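Arginine 3rd transport system periplasmic binding protein (Legionella pneumophila subsp. pneumophila str. Philadelphia 1, PDB 3KZG) probably captures arginine in the periplasm and delivers it to an ABC-type uptake system, as expected of a family 3 bacterial solute-binding protein. Local coordinates at residues S10-P15 and E138-M143; Q93-V98 and E160-W165. One frame throughout, in Å; residues are numbered along the deposited sequence.

From the N terminus, strand 4-13 enters the sheet it shares with strands 17-18, 44-50 and 66-67, and its end at 10-15 packs on helix 140-148, some 120 residues later. Contact 1 closes that long loop, joining the two lobes expected of this fold. Inside the loop the chain passes into the five-stranded sheet through strand 91-97, and contact 2 closes a shorter loop when helix 159-166 packs on that strand. The segments alternate along the chain, so the loops cross and neither nests in the other. The contacts also touch: Phe12 CE2 lies 3.4 Å from Trp165 CZ2, and Pro14 packs on Tyr164, so 10-15 adjoins both helices.

Contact 1: residues S10-P15 and E138-M143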
loop_
_atom_site.group_PDB
_atom_site.type_symbol
_atom_site.label_atom_id
_atom_site.label_comp_id
_atom_site.label_asym_id
_atom_site.label_seq_id
_atom_site.Cartn_x
_atom_site.Cartn_y
_atom_site.Cartn_z
ATOM N N SER A 10 -21.628 -24.581 11.251
ATOM C CA SER A 10 -22.239 -24.770 12.563
ATOM C C SER A 10 -23.401 -23.810 12.779
ATOM O O SER A 10 -23.611 -22.883 11.993
ATOM C CB SER A 10 -21.207 -24.594 13.678
ATOM O OG SER A 10 -20.784 -23.254 13.773
ATOM N N LYS A 11 -24.148 -24.040 13.855
ATOM C CA LYS A 11 -25.307 -23.215 14.170
ATOM C C LYS A 11 -25.038 -21.957 14.984
ATOM O O LYS A 11 -25.760 -20.975 14.857
ATOM C CB LYS A 11 -26.363 -24.059 14.895
ATOM C CG LYS A 11 -27.191 -24.929 13.965
ATOM C CD LYS A 11 -28.170 -25.800 14.731
ATOM C CE LYS A 11 -29.150 -26.486 13.784
ATOM N NZ LYS A 11 -30.011 -27.478 14.489
ATOM N N PHE A 12 -24.008 -21.968 15.819
ATOM C CA PHE A 12 -23.749 -20.791 16.629
ATOM C C PHE A 12 -22.315 -20.688 17.136
ATOM O O PHE A 12 -21.877 -21.451 18.004
ATOM C CB PHE A 12 -24.724 -20.769 17.817
ATOM C CG PHE A 12 -24.731 -19.472 18.577
ATOM C CD1 PHE A 12 -25.178 -18.298 17.977
ATOM C CD2 PHE A 12 -24.281 -19.422 19.893
ATOM C CE1 PHE A 12 -25.176 -17.090 18.677
ATOM C CE2 PHE A 12 -24.274 -18.221 20.602
ATOM C CZ PHE A 12 -24.724 -17.051 19.992
ATOM N N ASN A 13 -21.576 -19.744 16.575
ATOM C CA ASN A 13 -20.206 -19.511 17.006
ATOM C C ASN A 13 -19.727 -18.200 16.420
ATOM O O ASN A 13 -18.754 -18.156 15.673
ATOM C CB ASN A 13 -19.278 -20.651 16.580
ATOM C CG ASN A 13 -17.857 -20.466 17.099
ATOM O OD1 ASN A 13 -17.653 -20.038 18.238
ATOM N ND2 ASN A 13 -16.870 -20.799 16.268
ATOM N N PRO A 14 -20.431 -17.108 16.744
ATOM C CA PRO A 14 -20.041 -15.793 16.234
ATOM C C PRO A 14 -18.582 -15.559 16.616
ATOM O O PRO A 14 -18.115 -16.075 17.633
ATOM C CB PRO A 14 -21.006 -14.847 16.952
ATOM C CG PRO A 14 -21.310 -15.581 18.241
ATOM C CD PRO A 14 -21.494 -16.992 17.757
ATOM N N PRO A 15 -17.845 -14.766 15.821
ATOM C CA PRO A 15 -18.288 -14.080 14.606
ATOM C C PRO A 15 -18.154 -14.886 13.314
ATOM O O PRO A 15 -18.260 -14.317 12.231
ATOM C CB PRO A 15 -17.394 -12.851 14.581
ATOM C CG PRO A 15 -16.093 -13.432 15.027
ATOM C CD PRO A 15 -16.491 -14.318 16.200
ATOM N N GLU A 138 -21.870 -29.658 23.663
ATOM C CA GLU A 138 -22.184 -29.804 22.246
ATOM C C GLU A 138 -22.471 -28.460 21.586
ATOM O O GLU A 138 -22.116 -28.252 20.430
ATOM C CB GLU A 138 -23.369 -30.759 22.049
ATOM C CG GLU A 138 -23.063 -32.202 22.433
ATOM C CD GLU A 138 -24.177 -33.159 22.044
ATOM O OE1 GLU A 138 -25.330 -32.938 22.469
ATOM O OE2 GLU A 138 -23.900 -34.135 21.316
ATOM N N LEU A 139 -23.118 -27.555 22.319
ATOM C CA LEU A 139 -23.428 -26.220 21.799
ATOM C C LEU A 139 -22.664 -25.147 22.566
ATOM O O LEU A 139 -22.422 -25.283 23.765
ATOM C CB LEU A 139 -24.925 -25.901 21.914
ATOM C CG LEU A 139 -25.937 -26.741 21.144
ATOM C CD1 LEU A 139 -26.069 -28.100 21.805
ATOM C CD2 LEU A 139 -27.288 -26.029 21.130
ATOM N N ILE A 140 -22.292 -24.081 21.865
ATOM C CA ILE A 140 -21.584 -22.972 22.482
ATOM C C ILE A 140 -22.498 -22.344 23.545
ATOM O O ILE A 140 -22.032 -21.897 24.588
ATOM C CB ILE A 140 -21.213 -21.894 21.430
ATOM C CG1 ILE A 140 -20.195 -22.457 20.429
ATOM C CG2 ILE A 140 -20.669 -20.646 22.115
ATOM C CD1 ILE A 140 -18.852 -22.823 21.032
ATOM N N GLN A 141 -23.800 -22.326 23.281
ATOM C CA GLN A 141 -24.755 -21.742 24.224
ATOM C C GLN A 141 -24.733 -22.453 25.571
ATOM O O GLN A 141 -24.807 -21.809 26.617
ATOM C CB GLN A 141 -26.180 -21.782 23.659
ATOM C CG GLN A 141 -26.345 -21.125 22.304
ATOM C CD GLN A 141 -26.214 -22.116 21.165
ATOM O OE1 GLN A 141 -25.182 -22.762 21.002
ATOM N NE2 GLN A 141 -27.271 -22.245 20.372
ATOM N N ASP A 142 -24.637 -23.779 25.534
ATOM C CA ASP A 142 -24.595 -24.600 26.741
ATOM C C ASP A 142 -23.319 -24.308 27.516
ATOM O O ASP A 142 -23.321 -24.209 28.743
ATOM C CB ASP A 142 -24.608 -26.092 26.378
ATOM C CG ASP A 142 -25.889 -26.523 25.684
ATOM O OD1 ASP A 142 -25.886 -27.605 25.054
ATOM O OD2 ASP A 142 -26.896 -25.789 25.775
HETATM N N MSE A 143 -22.221 -24.180 26.784
HETATM C CA MSE A 143 -20.937 -23.922 27.399
HETATM C C MSE A 143 -20.911 -22.574 28.106
HETATM O O MSE A 143 -20.417 -22.467 29.226
HETATM C CB MSE A 143 -19.841 -23.979 26.341
HETATM C CG MSE A 143 -18.461 -23.686 26.886
HETATM SE SE MSE A 143 -17.117 -24.091 25.607
HETATM C CE MSE A 143 -17.564 -22.754 24.274
#
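With chi1 of -169°, the ring of Phe12 is carried anti to the backbone N and over to Gln141, whose own chain is bent about its CB-CG bond (chi2 94°) to bring its amide obliquely across the ring. This meeting joins the two lobes of a periplasmic binding protein: strand 4-13 belongs to one sheet, and helix 140-148 packs on the other. Gln141 touches the ring with its carbon chain as well as its amide; CD and CG each lie 3.6 Å from Phe12 CD2, and the ring and amide planes are turned 49° apart. A glutamine suits this exposed position because CG and the flat amide can both rest against the ring while the amide can probably also meet water. On one face of the ring, Pro14 CD sits 3.7 Å above the centre, a proline carbon packed against the pi cloud. Deeper in, the branched Ile140 fills the space beside the backbone of Phe12, with CB 4.2 Å from Phe12 CD2. Asn13 gives its ND2 to Asp158, which probably fixes the amide, and leaves OD1 nearer to Ala161 than to Ile140. Ile140 CG1 and CD1 both stand 4.1 Å from Asn13 OD1, a loose contact, while Ile140 CG1 reaches within 3.1 Å of Phe12 O.

Contact 2: residues Q93-V98 and E160-W165; sequences QYITTV and EAAKYW
Helix 159-166 lies against strand 91-97 and packs on the five-stranded sheet of one alpha/beta lobe, the helix following directly from strand 154-158, the neighbour of 91-97 in that sheet. The short axes run in nearly the same direction, 27° apart, with a closest approach of 8.4 Å. Such a close fit suits the small side chain at its centre: Ala162 points its methyl at the strand, and the two alternate residues Gln93 and Ile95 receive it. Gln93 CG comes within 3.6 Å of Ala162 CB, with Gln93 CB close behind. Its CG stands anti to the backbone N (chi1 172°), which lays the methylenes along the methyl; the chain then bends about the CB-CG bond and turns the amide back to the strand. There Gln93 NE2 donates to Tyr94 O over 3.0 Å, nearly straight at 174°, with the acceptor in the plane of the amide. The same nitrogen also bonds Gly184 O of the adjacent strand, so two carbonyls hold the amide in place. Ile95 extends its longer branch to the helix, placing CD1 3.7 Å from Ala162 O and 4.4 Å from Trp165 CB. The Trp165 side chain leads away beyond CB, so the residue meets the isoleucine through CB. Met157 and Tyr180 of the flanking strands also touch Ile95. Across this buried interface helix and strand thus meet mainly through carbon, with one methyl against a backbone carbonyl oxygen, and Gln93 NE2 is satisfied by carbonyls of the sheet, which makes shape and water exclusion the likely sources of cohesion.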
loop_
_atom_site.group_PDB
_atom_site.type_symbol
_atom_site.label_atom_id
_atom_site.label_comp_id
_atom_site.label_asym_id
_atom_site.label_seq_id
_atom_site.Cartn_x
_atom_site.Cartn_y
_atom_site.Cartn_z
ATOM N N GLN A 93 -8.249 -19.449 23.097
ATOM C CA GLN A 93 -8.202 -18.418 24.130
ATOM C C GLN A 93 -9.024 -18.795 25.355
ATOM O O GLN A 93 -10.162 -19.246 25.230
ATOM C CB GLN A 93 -8.723 -17.095 23.552
ATOM C CG GLN A 93 -8.902 -15.962 24.571
ATOM C CD GLN A 93 -7.583 -15.393 25.070
ATOM O OE1 GLN A 93 -6.781 -14.888 24.289
ATOM N NE2 GLN A 93 -7.357 -15.473 26.377
ATOM N N TYR A 94 -8.446 -18.622 26.539
ATOM C CA TYR A 94 -9.169 -18.920 27.770
ATOM C C TYR A 94 -10.000 -17.695 28.138
ATOM O O TYR A 94 -9.512 -16.560 28.088
ATOM C CB TYR A 94 -8.202 -19.261 28.912
ATOM C CG TYR A 94 -7.691 -20.689 28.891
ATOM C CD1 TYR A 94 -8.498 -21.750 29.313
ATOM C CD2 TYR A 94 -6.401 -20.982 28.442
ATOM C CE1 TYR A 94 -8.034 -23.066 29.289
ATOM C CE2 TYR A 94 -5.926 -22.292 28.415
ATOM C CZ TYR A 94 -6.747 -23.330 28.839
ATOM O OH TYR A 94 -6.275 -24.631 28.815
ATOM N N ILE A 95 -11.261 -17.932 28.483
ATOM C CA ILE A 95 -12.178 -16.867 28.864
ATOM C C ILE A 95 -12.959 -17.309 30.098
ATOM O O ILE A 95 -13.232 -18.494 30.273
ATOM C CB ILE A 95 -13.152 -16.541 27.706
ATOM C CG1 ILE A 95 -14.070 -15.383 28.102
ATOM C CG2 ILE A 95 -13.971 -17.783 27.338
ATOM C CD1 ILE A 95 -14.917 -14.871 26.965
ATOM N N THR A 96 -13.292 -16.360 30.966
ATOM C CA THR A 96 -14.047 -16.660 32.183
ATOM C C THR A 96 -14.883 -15.432 32.541
ATOM O O THR A 96 -14.800 -14.411 31.866
ATOM C CB THR A 96 -13.101 -17.011 33.357
ATOM O OG1 THR A 96 -13.866 -17.531 34.452
ATOM C CG2 THR A 96 -12.331 -15.781 33.822
ATOM N N THR A 97 -15.698 -15.528 33.586
ATOM C CA THR A 97 -16.525 -14.394 33.986
ATOM C C THR A 97 -15.701 -13.394 34.785
ATOM O O THR A 97 -14.803 -13.779 35.524
ATOM C CB THR A 97 -17.736 -14.846 34.827
ATOM O OG1 THR A 97 -17.282 -15.609 35.953
ATOM C CG2 THR A 97 -18.679 -15.694 33.984
ATOM N N VAL A 98 -16.013 -12.111 34.627
ATOM C CA VAL A 98 -15.292 -11.038 35.315
ATOM C C VAL A 98 -15.228 -11.199 36.830
ATOM O O VAL A 98 -14.270 -10.762 37.467
ATOM C CB VAL A 98 -15.916 -9.664 35.007
ATOM C CG1 VAL A 98 -15.869 -9.402 33.517
ATOM C CG2 VAL A 98 -17.347 -9.615 35.517
ATOM N N GLU A 160 -11.048 -15.441 18.277
ATOM C CA GLU A 160 -11.964 -14.411 17.785
ATOM C C GLU A 160 -13.363 -14.563 18.384
ATOM O O GLU A 160 -14.118 -13.589 18.457
ATOM C CB GLU A 160 -12.075 -14.431 16.255
ATOM C CG GLU A 160 -10.829 -13.991 15.491
ATOM C CD GLU A 160 -10.310 -12.625 15.904
ATOM O OE1 GLU A 160 -11.103 -11.796 16.393
ATOM O OE2 GLU A 160 -9.100 -12.377 15.729
ATOM N N ALA A 161 -13.716 -15.781 18.788
ATOM C CA ALA A 161 -15.021 -16.026 19.402
ATOM C C ALA A 161 -14.989 -15.465 20.820
ATOM O O ALA A 161 -15.967 -14.892 21.294
ATOM C CB ALA A 161 -15.325 -17.529 19.443
ATOM N N ALA A 162 -13.856 -15.641 21.492
ATOM C CA ALA A 162 -13.681 -15.148 22.857
ATOM C C ALA A 162 -13.739 -13.626 22.882
ATOM O O ALA A 162 -14.393 -13.035 23.741
ATOM C CB ALA A 162 -12.349 -15.630 23.430
ATOM N N LYS A 163 -13.053 -12.995 21.935
ATOM C CA LYS A 163 -13.039 -11.540 21.845
ATOM C C LYS A 163 -14.436 -11.014 21.541
ATOM O O LYS A 163 -14.848 -9.981 22.068
ATOM C CB LYS A 163 -12.072 -11.077 20.752
ATOM C CG LYS A 163 -10.610 -11.151 21.139
ATOM C CD LYS A 163 -9.789 -10.220 20.263
ATOM C CE LYS A 163 -10.238 -8.774 20.432
ATOM N NZ LYS A 163 -9.466 -7.854 19.551
ATOM N N TYR A 164 -15.155 -11.726 20.681
ATOM C CA TYR A 164 -16.513 -11.339 20.323
ATOM C C TYR A 164 -17.376 -11.248 21.585
ATOM O O TYR A 164 -18.003 -10.225 21.854
ATOM C CB TYR A 164 -17.122 -12.376 19.373
ATOM C CG TYR A 164 -18.599 -12.182 19.146
ATOM C CD1 TYR A 164 -19.063 -11.297 18.176
ATOM C CD2 TYR A 164 -19.536 -12.847 19.939
ATOM C CE1 TYR A 164 -20.424 -11.074 18.001
ATOM C CE2 TYR A 164 -20.902 -12.628 19.771
ATOM C CZ TYR A 164 -21.335 -11.738 18.800
ATOM O OH TYR A 164 -22.673 -11.487 18.634
ATOM N N TRP A 165 -17.396 -12.329 22.355
ATOM C CA TRP A 165 -18.193 -12.383 23.565
ATOM C C TRP A 165 -17.837 -11.340 24.608
ATOM O O TRP A 165 -18.722 -10.767 25.241
ATOM C CB TRP A 165 -18.130 -13.785 24.177
ATOM C CG TRP A 165 -18.909 -14.768 23.376
ATOM C CD1 TRP A 165 -18.413 -15.764 22.583
ATOM C CD2 TRP A 165 -20.330 -14.795 23.210
ATOM N NE1 TRP A 165 -19.437 -16.405 21.929
ATOM C CE2 TRP A 165 -20.625 -15.829 22.297
ATOM C CE3 TRP A 165 -21.386 -14.041 23.747
ATOM C CZ2 TRP A 165 -21.932 -16.129 21.904
ATOM C CZ3 TRP A 165 -22.692 -14.341 23.354
ATOM C CH2 TRP A 165 -22.949 -15.377 22.442
#